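Local coordinates for RILP-like protein 2 (PDB 4KP3) that helps set cell shape and dendritic spine formation in neurons and takes part in protein transport, including transport away from primary cilia, probably acting as a dimer, at residues F62-V65 against R66-M70; E83-R86 against M87-D90. All coordinates share one frame; numbering follows the deposited sequence.

Contact 1: F62-V65 against R66-M70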
loop_
_atom_site.group_PDB
_atom_site.type_symbol
_atom_site.label_atom_id
_atom_site.label_comp_id
_atom_site.label_asym_id
_atom_site.label_seq_id
_atom_site.Cartn_x
_atom_site.Cartn_y
_atom_site.Cartn_z
ATOM N N PHE E 62 0.455 7.763 -3.199
ATOM C CA PHE E 62 -0.466 7.977 -4.308
ATOM C C PHE E 62 -0.627 6.748 -5.190
ATOM O O PHE E 62 -1.633 6.604 -5.887
ATOM C CB PHE E 62 -0.073 9.216 -5.112
ATOM C CG PHE E 62 -0.404 10.495 -4.406
ATOM C CD1 PHE E 62 -1.717 10.937 -4.339
ATOM C CD2 PHE E 62 0.580 11.231 -3.767
ATOM C CE1 PHE E 62 -2.038 12.109 -3.672
ATOM C CE2 PHE E 62 0.265 12.399 -3.098
ATOM C CZ PHE E 62 -1.045 12.840 -3.051
ATOM N N LYS E 63 0.355 5.854 -5.137
ATOM C CA LYS E 63 0.262 4.580 -5.836
ATOM C C LYS E 63 -0.745 3.682 -5.108
ATOM O O LYS E 63 -1.580 3.026 -5.734
ATOM C CB LYS E 63 1.644 3.926 -5.920
ATOM C CG LYS E 63 1.740 2.784 -6.901
ATOM C CD LYS E 63 3.156 2.642 -7.449
ATOM C CE LYS E 63 3.612 3.928 -8.123
ATOM N NZ LYS E 63 4.957 3.796 -8.753
ATOM N N ILE E 64 -0.675 3.682 -3.779
ATOM C CA ILE E 64 -1.646 2.972 -2.950
ATOM C C ILE E 64 -3.051 3.570 -3.083
ATOM O O ILE E 64 -4.042 2.838 -3.053
ATOM C CB ILE E 64 -1.200 2.935 -1.468
ATOM C CG1 ILE E 64 0.091 2.129 -1.331
ATOM C CG2 ILE E 64 -2.278 2.332 -0.575
ATOM C CD1 ILE E 64 0.733 2.249 0.030
ATOM N N VAL E 65 -3.143 4.890 -3.241
ATOM C CA VAL E 65 -4.437 5.519 -3.503
ATOM C C VAL E 65 -5.076 4.908 -4.754
ATOM O O VAL E 65 -6.256 4.547 -4.750
ATOM C CB VAL E 65 -4.328 7.061 -3.662
ATOM C CG1 VAL E 65 -5.616 7.635 -4.232
ATOM C CG2 VAL E 65 -3.994 7.727 -2.331
ATOM N N ARG E 66 -4.283 4.770 -5.814
ATOM C CA ARG E 66 -4.765 4.195 -7.068
ATOM C C ARG E 66 -5.240 2.752 -6.878
ATOM O O ARG E 66 -6.287 2.363 -7.392
ATOM C CB ARG E 66 -3.676 4.260 -8.143
ATOM C CG ARG E 66 -4.086 3.702 -9.501
ATOM C CD ARG E 66 -5.195 4.524 -10.150
ATOM N NE ARG E 66 -4.851 5.941 -10.246
ATOM C CZ ARG E 66 -4.140 6.476 -11.233
ATOM N NH1 ARG E 66 -3.685 5.710 -12.216
ATOM N NH2 ARG E 66 -3.878 7.776 -11.234
ATOM N N VAL E 67 -4.467 1.961 -6.137
ATOM C CA VAL E 67 -4.854 0.582 -5.858
ATOM C C VAL E 67 -6.187 0.517 -5.107
ATOM O O VAL E 67 -7.059 -0.278 -5.455
ATOM C CB VAL E 67 -3.750 -0.179 -5.076
ATOM C CG1 VAL E 67 -4.296 -1.462 -4.462
ATOM C CG2 VAL E 67 -2.570 -0.491 -5.989
ATOM N N MET E 68 -6.346 1.361 -4.090
ATOM C CA MET E 68 -7.580 1.392 -3.310
ATOM C C MET E 68 -8.762 1.872 -4.154
ATOM O O MET E 68 -9.876 1.365 -4.016
ATOM C CB MET E 68 -7.419 2.263 -2.056
ATOM C CG MET E 68 -6.370 1.764 -1.079
ATOM S SD MET E 68 -6.725 0.097 -0.493
ATOM C CE MET E 68 -8.338 0.313 0.244
ATOM N N GLU E 69 -8.511 2.850 -5.023
ATOM C CA GLU E 69 -9.507 3.303 -5.995
ATOM C C GLU E 69 -10.016 2.153 -6.869
ATOM O O GLU E 69 -11.225 2.011 -7.091
ATOM C CB GLU E 69 -8.932 4.420 -6.878
ATOM C CG GLU E 69 -8.879 5.790 -6.208
ATOM C CD GLU E 69 -8.164 6.841 -7.042
ATOM O OE1 GLU E 69 -7.402 6.472 -7.958
ATOM O OE2 GLU E 69 -8.364 8.044 -6.774
ATOM N N MET E 70 -9.090 1.330 -7.357
ATOM C CA MET E 70 -9.454 0.203 -8.212
ATOM C C MET E 70 -10.235 -0.820 -7.411
ATOM O O MET E 70 -11.196 -1.408 -7.909
ATOM C CB MET E 70 -8.212 -0.427 -8.853
ATOM C CG MET E 70 -7.527 0.508 -9.840
ATOM S SD MET E 70 -6.083 -0.191 -10.648
ATOM C CE MET E 70 -5.134 -0.709 -9.236
#

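Contact 2: E83-R86 against M87-D90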
loop_
_atom_site.group_PDB
_atom_site.type_symbol
_atom_site.label_atom_id
_atom_site.label_comp_id
_atom_site.label_asym_id
_atom_site.label_seq_id
_atom_site.Cartn_x
_atom_site.Cartn_y
_atom_site.Cartn_z
ATOM N N GLU E 83 -26.977 -6.716 -7.251
ATOM C CA GLU E 83 -28.238 -6.258 -6.671
ATOM C C GLU E 83 -29.335 -6.037 -7.719
ATOM O O GLU E 83 -30.481 -6.450 -7.519
ATOM C CB GLU E 83 -28.033 -4.989 -5.844
ATOM C CG GLU E 83 -29.296 -4.518 -5.147
ATOM C CD GLU E 83 -29.949 -5.618 -4.330
ATOM O OE1 GLU E 83 -31.121 -5.953 -4.605
ATOM O OE2 GLU E 83 -29.289 -6.150 -3.411
ATOM N N GLU E 84 -28.985 -5.393 -8.831
ATOM C CA GLU E 84 -29.958 -5.126 -9.889
ATOM C C GLU E 84 -30.436 -6.417 -10.542
ATOM O O GLU E 84 -31.630 -6.587 -10.803
ATOM C CB GLU E 84 -29.391 -4.167 -10.945
ATOM C CG GLU E 84 -30.232 -4.079 -12.219
ATOM C CD GLU E 84 -31.658 -3.583 -11.973
ATOM O OE1 GLU E 84 -31.847 -2.690 -11.120
ATOM O OE2 GLU E 84 -32.591 -4.082 -12.639
ATOM N N LEU E 85 -29.506 -7.335 -10.787
ATOM C CA LEU E 85 -29.868 -8.622 -11.365
ATOM C C LEU E 85 -30.748 -9.438 -10.416
ATOM O O LEU E 85 -31.625 -10.172 -10.866
ATOM C CB LEU E 85 -28.625 -9.408 -11.804
ATOM C CG LEU E 85 -28.118 -9.062 -13.208
ATOM C CD1 LEU E 85 -26.756 -9.680 -13.487
ATOM C CD2 LEU E 85 -29.127 -9.496 -14.269
ATOM N N ARG E 86 -30.534 -9.291 -9.109
ATOM C CA ARG E 86 -31.346 -10.014 -8.124
ATOM C C ARG E 86 -32.812 -9.593 -8.155
ATOM O O ARG E 86 -33.700 -10.444 -8.163
ATOM C CB ARG E 86 -30.773 -9.880 -6.708
ATOM C CG ARG E 86 -29.500 -10.681 -6.500
ATOM C CD ARG E 86 -29.498 -11.449 -5.192
ATOM N NE ARG E 86 -28.585 -12.590 -5.255
ATOM C CZ ARG E 86 -27.370 -12.614 -4.719
ATOM N NH1 ARG E 86 -26.911 -11.561 -4.056
ATOM N NH2 ARG E 86 -26.615 -13.700 -4.837
ATOM N N MET E 87 -33.059 -8.285 -8.176
ATOM C CA MET E 87 -34.419 -7.762 -8.285
ATOM C C MET E 87 -35.099 -8.265 -9.549
ATOM O O MET E 87 -36.204 -8.808 -9.507
ATOM C CB MET E 87 -34.406 -6.237 -8.315
ATOM C CG MET E 87 -34.124 -5.571 -6.986
ATOM S SD MET E 87 -34.454 -3.799 -7.087
ATOM C CE MET E 87 -33.566 -3.410 -8.588
ATOM N N GLU E 88 -34.422 -8.070 -10.674
ATOM C CA GLU E 88 -34.936 -8.471 -11.975
ATOM C C GLU E 88 -35.296 -9.948 -11.976
ATOM O O GLU E 88 -36.367 -10.338 -12.441
ATOM C CB GLU E 88 -33.874 -8.213 -13.033
ATOM C CG GLU E 88 -34.380 -7.533 -14.269
ATOM C CD GLU E 88 -33.290 -7.377 -15.299
ATOM O OE1 GLU E 88 -33.535 -7.726 -16.473
ATOM O OE2 GLU E 88 -32.187 -6.914 -14.931
ATOM N N ARG E 89 -34.388 -10.758 -11.443
ATOM C CA ARG E 89 -34.573 -12.199 -11.362
ATOM C C ARG E 89 -35.757 -12.558 -10.463
ATOM O O ARG E 89 -36.548 -13.437 -10.804
ATOM C CB ARG E 89 -33.278 -12.861 -10.870
ATOM C CG ARG E 89 -33.215 -14.373 -11.012
ATOM C CD ARG E 89 -33.865 -15.079 -9.830
ATOM N NE ARG E 89 -33.457 -14.496 -8.555
ATOM C CZ ARG E 89 -32.424 -14.926 -7.836
ATOM N NH1 ARG E 89 -31.699 -15.946 -8.274
ATOM N NH2 ARG E 89 -32.119 -14.339 -6.684
ATOM N N ASP E 90 -35.872 -11.895 -9.315
ATOM C CA ASP E 90 -36.997 -12.151 -8.415
ATOM C C ASP E 90 -38.320 -11.799 -9.091
ATOM O O ASP E 90 -39.272 -12.581 -9.058
ATOM C CB ASP E 90 -36.856 -11.369 -7.105
ATOM C CG ASP E 90 -35.655 -11.804 -6.285
ATOM O OD1 ASP E 90 -35.100 -12.888 -6.565
ATOM O OD2 ASP E 90 -35.268 -11.057 -5.357
#

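Contact 1: F62-V65 against R66-M70
Ile-64 O and Val-65 O accept the amides of Met-68 and Glu-69 in regular i to i+4 helical bonds, with Ile-64 O to Met-68 N at 2.9 Å and Val-65 O to Glu-69 N at 2.8 Å. The earlier bond from Arg-66 N to Phe-62 O is longer, at 3.2 Å. One face of this turn is apolar. Ile-64 and Met-68 run alongside each other, with Ile-64 CG2 at 4.2 Å from Met-68 CG. Both pack on helix 34-49 of the same chain, Ile-64 on Val-44 and Leu-48, Met-68 on Val-37 and Ser-41, while Ile-64 and Val-67 also meet their own counterparts in the second subunit. The pattern is consistent with two helical hairpins packing into a dimeric four-helix bundle in the RH1 domain. On the face turned to a chain of a different protein, Glu-69 crosses Val-65 at a slant. With CG beside the backbone N (chi1 -78°), its chain runs back over the preceding turn. Glu-69 CG comes to 3.2 Å from Val-65 O, and Glu-69 OE2 to 3.8 Å from Val-65 CG1. Glu-69 OE2 is hydrogen-bonded to a polar side chain of that other protein, and Lys-63 NZ forms a salt bridge with Glu-47 of the second subunit.

Contact 2: E83-R86 against M87-D90
Arg-86 and Arg-89 extend together from one flank of helix 55-100. Arg-89 NH2 sits at the edge of the Arg-86 guanidinium, near its plane, and is 4.2 Å from Arg-86 NE. The two planes are 29° apart. This brings like charges close, and Asp-90 probably offsets part of the cost. Asp-90 OD1 accepts a hydrogen bond from Arg-89 NE at 3.0 Å, within a salt bridge. The donor comes on the anti side of Asp-90 OD1, tilted out of the carboxylate plane. Asp-90 has CG beside its backbone N (chi1 -65°), which folds the carboxylate back toward the previous turn. Asp-90 OD1 then lies 3.2 Å from Arg-86 O, an acceptor beside an acceptor. That same carbonyl takes the amide of Asp-90, with Asp-90 N to Arg-86 O at 2.9 Å. Glu-84 and Glu-88 cross on another flank. Their OE2 atoms are 3.7 Å apart, and the carboxylate planes differ by 41°. Glu-88 has its counterion across the dimer, since OE1 forms a salt bridge with Arg-89 of the second subunit. Glu-88 OE2 also comes to 4.1 Å from Leu-85 CD2. Leu-85 is buried and packs on Arg-89 of the second subunit. A buried leucine beside an intersubunit Glu-Arg salt bridge is consistent with a parallel two-stranded coiled coil.

Contact 1 and contact 2 lie in series on the same helix, 55-100, on opposite sides of the centre of the chain. Their centres are 31 Å apart and their nearest atoms about 17 Å, so they do not touch. The helix itself joins them. Both lie along the dimer interface with the second subunit, but in different surroundings. At contact 1 the helix is enclosed by helix 34-49, the second subunit and a chain of another protein. At contact 2, beyond helix 34-49, it packs against the second subunit. The packing accordingly passes from a largely buried turn to a solvent-exposed, charge-rich one.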